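Local structure of Bak protein (Grouper iridovirus, 5VMN) at residues A[26-29]-A[30-33]; A[39-42]-A[43-47]; A[75-78]-A[79-83]; A[95-98]-A[99-102]. The protein inhibits host-cell apoptosis as a viral Bcl-2 protein that exclusively sequesters the pro-apoptotic protein Bim. All coordinates share one frame; numbering follows the deposited sequence.

How the contacts relate
The four contacts follow one another along the chain of a small all-helical Bcl-2 fold: contact 1 lies on helix 22-37, contact 2 on the short helix 40-44 and the turn after it, contact 3 on helix 68-84 and contact 4 on helix 88-103. Contact 3 touches each of the other three, with centres about 12, 11 and 12 Å from those of contacts 1, 2 and 4. Met31 of contact 1 packs on Leu75, Gly76 and Gln79, Phe44 and Phe47 of contact 2 pack on Tyr81, and Leu98 of contact 4 packs on Leu75 and Ser78. Contacts 1, 2 and 4 do not touch one another, so helix 68-84 joins them within the bundle.

Contact 1 of 4, residues A[26-29]-A[30-33]; sequences EIHS and QMLI. With EDO (1,2-ethanediol), chain N.
The imidazole of His28 is flanked on helix 22-37 of the Bcl-2 bundle by the ends of Met31 and Leu32, both approaching the ring obliquely. Met31 comes to the CD2 side: its chain runs straight out and then bends at the sulfur (chi3 74°), which leaves CE 3.7 Å from His28 CD2. Leu32 comes to another corner, with CD1 3.7 Å from His28 CE1. The O2 of a 1,2-ethanediol molecule, probably from the crystallisation liquor, lies in the ring plane at the edge, hydrogen-bonded to His28 ND1 at 2.8 Å and nearly straight at 162°. Outside the segment, His28 and Met31 both lean on Gln79 of helix 68-84, while Ile27 faces Leu75 and Trp117.

A second, polar cluster involves Glu26, Ser29 and Gln30. Gln30 CG stands beside its own backbone N (chi1 -58°), which sends the chain back toward Glu26, and the bend at chi2 then turns the amide outward; NE2 is engaged by the carbonyls of Cys120 and Leu123. One water ties the three side chains together: it donates to Glu26 OE1 at 2.7 Å and to Gln30 OE1 at 2.8 Å, and accepts from Ser29 OG at 2.8 Å.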
loop_
_atom_site.group_PDB
_atom_site.type_symbol
_atom_site.label_atom_id
_atom_site.label_comp_id
_atom_site.label_asym_id
_atom_site.label_seq_id
_atom_site.Cartn_x
_atom_site.Cartn_y
_atom_site.Cartn_z
ATOM N N GLU A 26 9.019 7.225 -5.475
ATOM C CA GLU A 26 8.144 8.380 -5.269
ATOM C C GLU A 26 6.894 7.996 -4.478
ATOM O O GLU A 26 6.427 8.763 -3.627
ATOM C CB GLU A 26 7.760 9.017 -6.615
ATOM C CG GLU A 26 7.051 10.358 -6.469
ATOM C CD GLU A 26 7.902 11.404 -5.760
ATOM O OE1 GLU A 26 7.341 12.372 -5.213
ATOM O OE2 GLU A 26 9.137 11.255 -5.756
ATOM N N ILE A 27 6.340 6.817 -4.723
ATOM C CA ILE A 27 5.207 6.382 -3.911
ATOM C C ILE A 27 5.631 6.260 -2.455
ATOM O O ILE A 27 4.874 6.604 -1.543
ATOM C CB ILE A 27 4.626 5.068 -4.441
ATOM C CG1 ILE A 27 4.075 5.259 -5.855
ATOM C CG2 ILE A 27 3.538 4.521 -3.494
ATOM C CD1 ILE A 27 2.980 6.303 -6.012
ATOM N N HIS A 28 6.841 5.770 -2.215
ATOM C CA HIS A 28 7.363 5.678 -0.846
ATOM C C HIS A 28 7.405 7.049 -0.182
ATOM O O HIS A 28 6.964 7.227 0.961
ATOM C CB HIS A 28 8.744 5.035 -0.908
ATOM C CG HIS A 28 9.350 4.704 0.414
ATOM N ND1 HIS A 28 10.168 5.576 1.098
ATOM C CD2 HIS A 28 9.301 3.569 1.156
ATOM C CE1 HIS A 28 10.587 4.998 2.212
ATOM N NE2 HIS A 28 10.079 3.782 2.269
ATOM N N SER A 29 7.920 8.040 -0.897
ATOM C CA SER A 29 7.947 9.400 -0.387
ATOM C C SER A 29 6.544 9.901 -0.050
ATOM O O SER A 29 6.334 10.493 1.019
ATOM C CB SER A 29 8.637 10.312 -1.422
ATOM O OG SER A 29 8.567 11.673 -1.024
ATOM N N GLN A 30 5.575 9.685 -0.947
ATOM C CA GLN A 30 4.201 10.110 -0.695
ATOM C C GLN A 30 3.627 9.399 0.520
ATOM O O GLN A 30 2.893 10.004 1.302
ATOM C CB GLN A 30 3.300 9.829 -1.904
ATOM C CG GLN A 30 3.720 10.479 -3.244
ATOM C CD GLN A 30 3.326 11.902 -3.343
ATOM O OE1 GLN A 30 3.913 12.768 -2.686
ATOM N NE2 GLN A 30 2.320 12.177 -4.186
ATOM N N MET A 31 3.919 8.102 0.653
ATOM C CA MET A 31 3.463 7.320 1.801
ATOM C C MET A 31 3.961 7.924 3.103
ATOM O O MET A 31 3.211 8.016 4.086
ATOM C CB MET A 31 3.967 5.878 1.650
ATOM C CG MET A 31 3.603 4.925 2.795
ATOM S SD MET A 31 4.391 3.335 2.581
ATOM C CE MET A 31 6.095 3.739 3.006
ATOM N N LEU A 32 5.229 8.319 3.150
ATOM C CA LEU A 32 5.752 8.896 4.382
ATOM C C LEU A 32 5.123 10.252 4.681
ATOM O O LEU A 32 4.884 10.579 5.853
ATOM C CB LEU A 32 7.269 9.001 4.310
ATOM C CG LEU A 32 8.012 7.667 4.195
ATOM C CD1 LEU A 32 9.497 7.910 4.161
ATOM C CD2 LEU A 32 7.624 6.723 5.335
ATOM N N ILE A 33 4.847 11.056 3.649
ATOM C CA ILE A 33 4.167 12.341 3.863
ATOM C C ILE A 33 2.807 12.105 4.512
ATOM O O ILE A 33 2.424 12.785 5.472
ATOM C CB ILE A 33 4.014 13.112 2.537
ATOM C CG1 ILE A 33 5.355 13.687 2.086
ATOM C CG2 ILE A 33 3.011 14.269 2.710
ATOM C CD1 ILE A 33 5.327 14.274 0.651
HETATM C C1 EDO N . 12.145 7.392 -0.722
HETATM O O1 EDO N . 11.736 8.474 -1.559
HETATM C C2 EDO N . 11.971 7.906 0.686
HETATM O O2 EDO N . 10.608 8.315 0.761
HETATM O O HOH W 1 6.702 12.972 -2.615
#

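Contact 2 of 4, residues A[39-42]-A[43-47]; sequences SLVE and TFRAF. With EDO (1,2-ethanediol), chain L.
Arg45 NH1 is gripped twice, by the Glu42 carboxylate and by a water. Its salt bridge to Glu42 OE1 measures 2.5 Å, so short that the exact length is doubtful, and is bent to 145° at the hydrogen. The water accepts from Arg45 NH1 at 2.9 Å and donates to Glu42 O at 2.7 Å, linking the guanidinium to the backbone of its own partner. All this lies on the surface of the short helix 40-44 of the Bcl-2 fold and on the type I beta turn from Phe44 to Phe47.

The two charged side chains lie alongside each other and point the same way, yet their planes are 50° apart. Glu42 is folded at chi2, whereas Arg45 runs extended from CG to NE before its NH1 reaches the carboxylate. The Val41 side chain crosses the arginine at a slant, with CG1 3.9 Å from Arg45 NH2, and the backbone Val41 O lies over one guanidinium face near the rim.

Phe44 leaves the helix differently. With CG anti to the backbone N (chi1 174°), its ring is carried to Tyr81 of helix 68-84 for an edge-to-face meeting, while Phe44 N bonds to Leu40 O at 2.8 Å and Phe44 CB rests 3.1 Å from that same oxygen.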
loop_
_atom_site.group_PDB
_atom_site.type_symbol
_atom_site.label_atom_id
_atom_site.label_comp_id
_atom_site.label_asym_id
_atom_site.label_seq_id
_atom_site.Cartn_x
_atom_site.Cartn_y
_atom_site.Cartn_z
ATOM N N SER A 39 -0.818 11.424 11.192
ATOM C CA SER A 39 -0.438 10.921 12.507
ATOM C C SER A 39 -0.590 9.413 12.593
ATOM O O SER A 39 -1.020 8.872 13.612
ATOM C CB SER A 39 -1.272 11.582 13.598
ATOM O OG SER A 39 -1.068 12.986 13.638
ATOM N N LEU A 40 -0.232 8.707 11.531
ATOM C CA LEU A 40 -0.595 7.298 11.499
ATOM C C LEU A 40 0.096 6.513 12.596
ATOM O O LEU A 40 -0.419 5.476 13.021
ATOM C CB LEU A 40 -0.269 6.662 10.147
ATOM C CG LEU A 40 -1.119 7.141 8.988
ATOM C CD1 LEU A 40 -0.779 6.254 7.785
ATOM C CD2 LEU A 40 -2.600 7.043 9.270
ATOM N N VAL A 41 1.289 6.921 12.996
ATOM C CA VAL A 41 1.951 6.210 14.088
ATOM C C VAL A 41 1.023 6.116 15.290
ATOM O O VAL A 41 0.926 5.073 15.948
ATOM C CB VAL A 41 3.276 6.908 14.445
ATOM C CG1 VAL A 41 3.910 6.243 15.660
ATOM C CG2 VAL A 41 4.236 6.886 13.240
ATOM N N GLU A 42 0.302 7.196 15.583
ATOM C CA GLU A 42 -0.528 7.226 16.785
ATOM C C GLU A 42 -1.770 6.352 16.651
ATOM O O GLU A 42 -2.166 5.676 17.603
ATOM C CB GLU A 42 -0.906 8.682 17.087
ATOM C CG GLU A 42 0.288 9.623 17.151
ATOM C CD GLU A 42 1.366 9.159 18.111
ATOM O OE1 GLU A 42 1.019 8.673 19.213
ATOM O OE2 GLU A 42 2.562 9.271 17.763
ATOM N N THR A 43 -2.440 6.381 15.504
ATOM C CA THR A 43 -3.601 5.537 15.335
ATOM C C THR A 43 -3.194 4.072 15.184
ATOM O O THR A 43 -3.938 3.179 15.581
ATOM C CB THR A 43 -4.420 5.989 14.107
ATOM O OG1 THR A 43 -5.135 7.173 14.442
ATOM C CG2 THR A 43 -5.459 4.899 13.636
ATOM N N PHE A 44 -2.000 3.823 14.645
ATOM C CA PHE A 44 -1.571 2.443 14.410
ATOM C C PHE A 44 -1.542 1.632 15.696
ATOM O O PHE A 44 -1.715 0.412 15.663
ATOM C CB PHE A 44 -0.191 2.450 13.753
ATOM C CG PHE A 44 0.437 1.068 13.579
ATOM C CD1 PHE A 44 -0.031 0.202 12.643
ATOM C CD2 PHE A 44 1.533 0.696 14.352
ATOM C CE1 PHE A 44 0.561 -1.047 12.479
ATOM C CE2 PHE A 44 2.127 -0.538 14.186
ATOM C CZ PHE A 44 1.642 -1.396 13.242
ATOM N N ARG A 45 -1.313 2.282 16.834
ATOM C CA ARG A 45 -1.223 1.556 18.094
ATOM C C ARG A 45 -2.524 0.860 18.445
ATOM O O ARG A 45 -2.517 -0.065 19.271
ATOM C CB ARG A 45 -0.842 2.514 19.218
ATOM C CG ARG A 45 0.556 3.058 19.081
ATOM C CD ARG A 45 1.067 3.633 20.381
ATOM N NE ARG A 45 2.383 4.231 20.145
ATOM C CZ ARG A 45 2.577 5.486 19.776
ATOM N NH1 ARG A 45 1.542 6.304 19.639
ATOM N NH2 ARG A 45 3.815 5.931 19.570
ATOM N N ALA A 46 -3.632 1.301 17.855
ATOM C CA ALA A 46 -4.941 0.753 18.145
ATOM C C ALA A 46 -5.306 -0.386 17.202
ATOM O O ALA A 46 -6.389 -0.954 17.336
ATOM C CB ALA A 46 -6.008 1.856 18.066
ATOM N N PHE A 47 -4.432 -0.750 16.273
ATOM C CA PHE A 47 -4.643 -1.862 15.346
ATOM C C PHE A 47 -4.208 -3.173 15.996
ATOM O O PHE A 47 -3.469 -3.161 16.980
ATOM C CB PHE A 47 -3.833 -1.625 14.078
ATOM C CG PHE A 47 -4.470 -0.670 13.077
ATOM C CD1 PHE A 47 -4.794 -1.106 11.800
ATOM C CD2 PHE A 47 -4.711 0.636 13.390
ATOM C CE1 PHE A 47 -5.393 -0.275 10.890
ATOM C CE2 PHE A 47 -5.281 1.486 12.456
ATOM C CZ PHE A 47 -5.614 1.028 11.214
HETATM C C1 EDO L . -1.207 -2.649 19.146
HETATM O O1 EDO L . -0.838 -1.596 20.083
HETATM C C2 EDO L . -0.970 -2.302 17.678
HETATM O O2 EDO L . 0.384 -1.920 17.412
HETATM O O HOH W 2 -1.286 6.002 20.169
#

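Contact 3 of 4, residues A[75-78]-A[79-83]; sequences LGIS and QLYFT
Tyr81 lies alongside Ile77, one turn back on helix 68-84, whose start carries the NWGR signature of the BH1 region and which is packed by helices 11-16, 22-37, 53-60 and 88-103 in this Bcl-2 fold. Starting at the backbone, Tyr81 CB rests 3.6 Å from Ser78 O. CG then stands beside the residue's own N (chi1 -85°), sending the ring outward, leaning slightly toward Ile77. Its CD2 corner comes to 3.5 Å from Ile77 O, which lies obliquely to the ring and already accepts the nearly straight bond from Tyr81 N (3.0 Å, 170°). One atom further, CE2 meets the methyl Ile77 CG2 at 3.8 Å; that branch is anti to the backbone N of Ile77, and the two side chains point the same way. Ile53 and Ile56 of helix 53-60 touch the tyrosine as well, and at the tip OH is hydrogen-bonded to Pro48 O.

Next to this pair, Leu80 folds its CG to 3.4 Å from Gly76 O, the acceptor of its own backbone N-H. Ser78 OG bonds back to Leu74 O, one turn earlier on the helix.

The buried tyrosine therefore has apolar cover along its ring and a carbonyl for its one polar atom: the hydroxyl's hydrogen bond ties helix 68-84 to the chain around Pro48, and the methyl and ring contacts probably limit how far the ring could swing.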
loop_
_atom_site.group_PDB
_atom_site.type_symbol
_atom_site.label_atom_id
_atom_site.label_comp_id
_atom_site.label_asym_id
_atom_site.label_seq_id
_atom_site.Cartn_x
_atom_site.Cartn_y
_atom_site.Cartn_z
ATOM N N LEU A 75 -1.013 1.865 2.547
ATOM C CA LEU A 75 0.395 1.548 2.429
ATOM C C LEU A 75 1.148 1.922 3.704
ATOM O O LEU A 75 2.042 1.189 4.137
ATOM C CB LEU A 75 0.986 2.263 1.206
ATOM C CG LEU A 75 0.420 1.851 -0.146
ATOM C CD1 LEU A 75 1.081 2.692 -1.234
ATOM C CD2 LEU A 75 0.673 0.404 -0.409
ATOM N N GLY A 76 0.844 3.081 4.282
ATOM C CA GLY A 76 1.574 3.515 5.455
ATOM C C GLY A 76 1.346 2.595 6.635
ATOM O O GLY A 76 2.252 2.361 7.432
ATOM N N ILE A 77 0.116 2.111 6.788
ATOM C CA ILE A 77 -0.180 1.107 7.820
ATOM C C ILE A 77 0.594 -0.174 7.534
ATOM O O ILE A 77 1.201 -0.777 8.429
ATOM C CB ILE A 77 -1.693 0.846 7.884
ATOM C CG1 ILE A 77 -2.423 2.066 8.422
ATOM C CG2 ILE A 77 -2.014 -0.354 8.813
ATOM C CD1 ILE A 77 -3.871 2.025 8.142
ATOM N N SER A 78 0.577 -0.620 6.283
ATOM C CA SER A 78 1.333 -1.811 5.936
ATOM C C SER A 78 2.812 -1.646 6.271
ATOM O O SER A 78 3.464 -2.595 6.725
ATOM C CB SER A 78 1.160 -2.142 4.449
ATOM O OG SER A 78 -0.216 -2.319 4.153
ATOM N N GLN A 79 3.377 -0.465 5.985
ATOM C CA GLN A 79 4.780 -0.205 6.302
ATOM C C GLN A 79 5.067 -0.293 7.795
ATOM O O GLN A 79 6.091 -0.862 8.210
ATOM C CB GLN A 79 5.172 1.179 5.778
ATOM C CG GLN A 79 6.619 1.560 6.062
ATOM C CD GLN A 79 7.596 0.760 5.267
ATOM O OE1 GLN A 79 7.879 1.087 4.120
ATOM N NE2 GLN A 79 8.133 -0.295 5.867
ATOM N N LEU A 80 4.166 0.233 8.622
ATOM C CA LEU A 80 4.367 0.158 10.063
ATOM C C LEU A 80 4.343 -1.290 10.538
ATOM O O LEU A 80 5.190 -1.699 11.349
ATOM C CB LEU A 80 3.312 1.008 10.768
ATOM C CG LEU A 80 3.496 2.520 10.552
ATOM C CD1 LEU A 80 2.274 3.266 11.021
ATOM C CD2 LEU A 80 4.708 3.026 11.340
ATOM N N TYR A 81 3.417 -2.097 10.012
ATOM C CA TYR A 81 3.442 -3.525 10.331
ATOM C C TYR A 81 4.736 -4.177 9.868
ATOM O O TYR A 81 5.314 -4.997 10.584
ATOM C CB TYR A 81 2.265 -4.249 9.673
ATOM C CG TYR A 81 0.973 -4.229 10.454
ATOM C CD1 TYR A 81 0.870 -4.870 11.674
ATOM C CD2 TYR A 81 -0.172 -3.671 9.914
ATOM C CE1 TYR A 81 -0.335 -4.890 12.358
ATOM C CE2 TYR A 81 -1.379 -3.678 10.603
ATOM C CZ TYR A 81 -1.446 -4.308 11.810
ATOM O OH TYR A 81 -2.638 -4.350 12.478
ATOM N N PHE A 82 5.170 -3.865 8.641
ATOM C CA PHE A 82 6.357 -4.494 8.076
ATOM C C PHE A 82 7.593 -4.144 8.889
ATOM O O PHE A 82 8.398 -5.022 9.236
ATOM C CB PHE A 82 6.484 -4.044 6.616
ATOM C CG PHE A 82 7.501 -4.791 5.812
ATOM C CD1 PHE A 82 8.827 -4.406 5.829
ATOM C CD2 PHE A 82 7.112 -5.818 4.967
ATOM C CE1 PHE A 82 9.765 -5.048 5.042
ATOM C CE2 PHE A 82 8.048 -6.460 4.165
ATOM C CZ PHE A 82 9.374 -6.079 4.216
ATOM N N THR A 83 7.738 -2.870 9.248
ATOM C CA THR A 83 8.876 -2.450 10.058
ATOM C C THR A 83 8.895 -3.176 11.390
ATOM O O THR A 83 9.965 -3.559 11.885
ATOM C CB THR A 83 8.833 -0.936 10.269
ATOM O OG1 THR A 83 8.985 -0.296 9.002
ATOM C CG2 THR A 83 9.979 -0.477 11.150
#

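Contact 4 of 4, residues A[95-98]-A[99-102]; sequences TEQL and ERFF
On the inward-facing side of helix 88-103, Leu98 and Phe102 lie side by side and point the same way. Leu98 CD2 touches Phe102 CE2 at 3.6 Å, while the ring's other near atom, Phe102 CD2, lies 3.3 Å from Leu98 O, the carbonyl that accepts the backbone N-H of Phe102 nearly in line with its C=O bond. Leu98 reaches this place with chi1 at -104°, well away from a staggered value, which suggests some strain. Phe101 CD2 lies over the centre of one face of the Phe102 ring.

Within the Bcl-2 bundle, Leu98 meets Phe11 and Leu15 of helix 11-16 as well as Ser78 of helix 68-84, and Phe102 also packs edge-to-face against Trp117.

Another face of the helix is polar. Arg100 bends at chi3 and lays its guanidinium back over the preceding turn, with Gln97 CA 3.6 Å above the plane near the rim, and Arg100 NH2 comes within 3.3 Å of Gln97 CG. The two side chains run across each other with amide and guanidinium planes 53° apart, the amide being turned to Ile53, whose N bonds to Gln97 OE1. Glu99 hugs the backbone: its CG is 3.3 Å from Thr95 O, and Glu99 OE1 is 3.6 Å from Glu96 CA.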
loop_
_atom_site.group_PDB
_atom_site.type_symbol
_atom_site.label_atom_id
_atom_site.label_comp_id
_atom_site.label_asym_id
_atom_site.label_seq_id
_atom_site.Cartn_x
_atom_site.Cartn_y
_atom_site.Cartn_z
ATOM N N THR A 95 3.353 -8.525 2.466
ATOM C CA THR A 95 3.451 -8.161 1.053
ATOM C C THR A 95 2.425 -8.917 0.220
ATOM O O THR A 95 1.789 -8.342 -0.668
ATOM C CB THR A 95 4.860 -8.436 0.529
ATOM O OG1 THR A 95 5.122 -9.838 0.570
ATOM C CG2 THR A 95 5.873 -7.735 1.369
ATOM N N GLU A 96 2.233 -10.208 0.508
ATOM C CA GLU A 96 1.237 -10.981 -0.225
ATOM C C GLU A 96 -0.164 -10.478 0.056
ATOM O O GLU A 96 -1.004 -10.455 -0.851
ATOM C CB GLU A 96 1.336 -12.470 0.135
ATOM C CG GLU A 96 2.669 -13.095 -0.189
ATOM C CD GLU A 96 2.785 -14.539 0.295
ATOM O OE1 GLU A 96 3.427 -15.318 -0.427
ATOM O OE2 GLU A 96 2.247 -14.891 1.377
ATOM N N GLN A 97 -0.440 -10.081 1.310
ATOM C CA GLN A 97 -1.742 -9.522 1.646
ATOM C C GLN A 97 -1.990 -8.239 0.850
ATOM O O GLN A 97 -3.089 -8.020 0.319
ATOM C CB GLN A 97 -1.820 -9.251 3.163
ATOM C CG GLN A 97 -1.877 -10.509 4.069
ATOM C CD GLN A 97 -1.708 -10.224 5.601
ATOM O OE1 GLN A 97 -1.713 -9.085 6.045
ATOM N NE2 GLN A 97 -1.515 -11.278 6.375
ATOM N N LEU A 98 -0.968 -7.389 0.747
ATOM C CA LEU A 98 -1.077 -6.156 -0.035
ATOM C C LEU A 98 -1.357 -6.453 -1.495
ATOM O O LEU A 98 -2.260 -5.867 -2.103
ATOM C CB LEU A 98 0.213 -5.352 0.064
ATOM C CG LEU A 98 0.256 -4.137 0.938
ATOM C CD1 LEU A 98 1.572 -3.449 0.703
ATOM C CD2 LEU A 98 -0.878 -3.211 0.661
ATOM N N GLU A 99 -0.573 -7.357 -2.082
ATOM C CA GLU A 99 -0.783 -7.697 -3.483
ATOM C C GLU A 99 -2.200 -8.205 -3.710
ATOM O O GLU A 99 -2.851 -7.829 -4.695
ATOM C CB GLU A 99 0.246 -8.734 -3.925
ATOM C CG GLU A 99 1.666 -8.192 -3.917
ATOM C CD GLU A 99 2.732 -9.275 -3.964
ATOM O OE1 GLU A 99 2.471 -10.405 -3.509
ATOM O OE2 GLU A 99 3.843 -8.990 -4.453
ATOM N N ARG A 100 -2.701 -9.048 -2.799
ATOM C CA ARG A 100 -4.042 -9.592 -2.945
ATOM C C ARG A 100 -5.077 -8.474 -2.956
ATOM O O ARG A 100 -6.036 -8.512 -3.742
ATOM C CB ARG A 100 -4.315 -10.602 -1.813
ATOM C CG ARG A 100 -5.195 -11.794 -2.144
ATOM C CD ARG A 100 -4.904 -12.990 -1.209
ATOM N NE ARG A 100 -4.823 -12.556 0.188
ATOM C CZ ARG A 100 -3.848 -12.861 1.050
ATOM N NH1 ARG A 100 -2.823 -13.636 0.705
ATOM N NH2 ARG A 100 -3.907 -12.380 2.286
ATOM N N PHE A 101 -4.899 -7.463 -2.101
ATOM C CA PHE A 101 -5.848 -6.358 -2.080
ATOM C C PHE A 101 -5.878 -5.653 -3.429
ATOM O O PHE A 101 -6.953 -5.369 -3.969
ATOM C CB PHE A 101 -5.498 -5.351 -0.981
ATOM C CG PHE A 101 -6.331 -4.097 -1.039
ATOM C CD1 PHE A 101 -7.652 -4.126 -0.633
ATOM C CD2 PHE A 101 -5.820 -2.923 -1.559
ATOM C CE1 PHE A 101 -8.440 -3.007 -0.699
ATOM C CE2 PHE A 101 -6.602 -1.781 -1.621
ATOM C CZ PHE A 101 -7.921 -1.828 -1.193
ATOM N N PHE A 102 -4.703 -5.335 -3.972
ATOM C CA PHE A 102 -4.659 -4.510 -5.176
ATOM C C PHE A 102 -5.031 -5.301 -6.422
ATOM O O PHE A 102 -5.392 -4.705 -7.441
ATOM C CB PHE A 102 -3.275 -3.869 -5.338
ATOM C CG PHE A 102 -3.051 -2.707 -4.409
ATOM C CD1 PHE A 102 -3.712 -1.506 -4.611
ATOM C CD2 PHE A 102 -2.225 -2.827 -3.320
ATOM C CE1 PHE A 102 -3.546 -0.453 -3.749
ATOM C CE2 PHE A 102 -2.029 -1.763 -2.468
ATOM C CZ PHE A 102 -2.717 -0.576 -2.660
#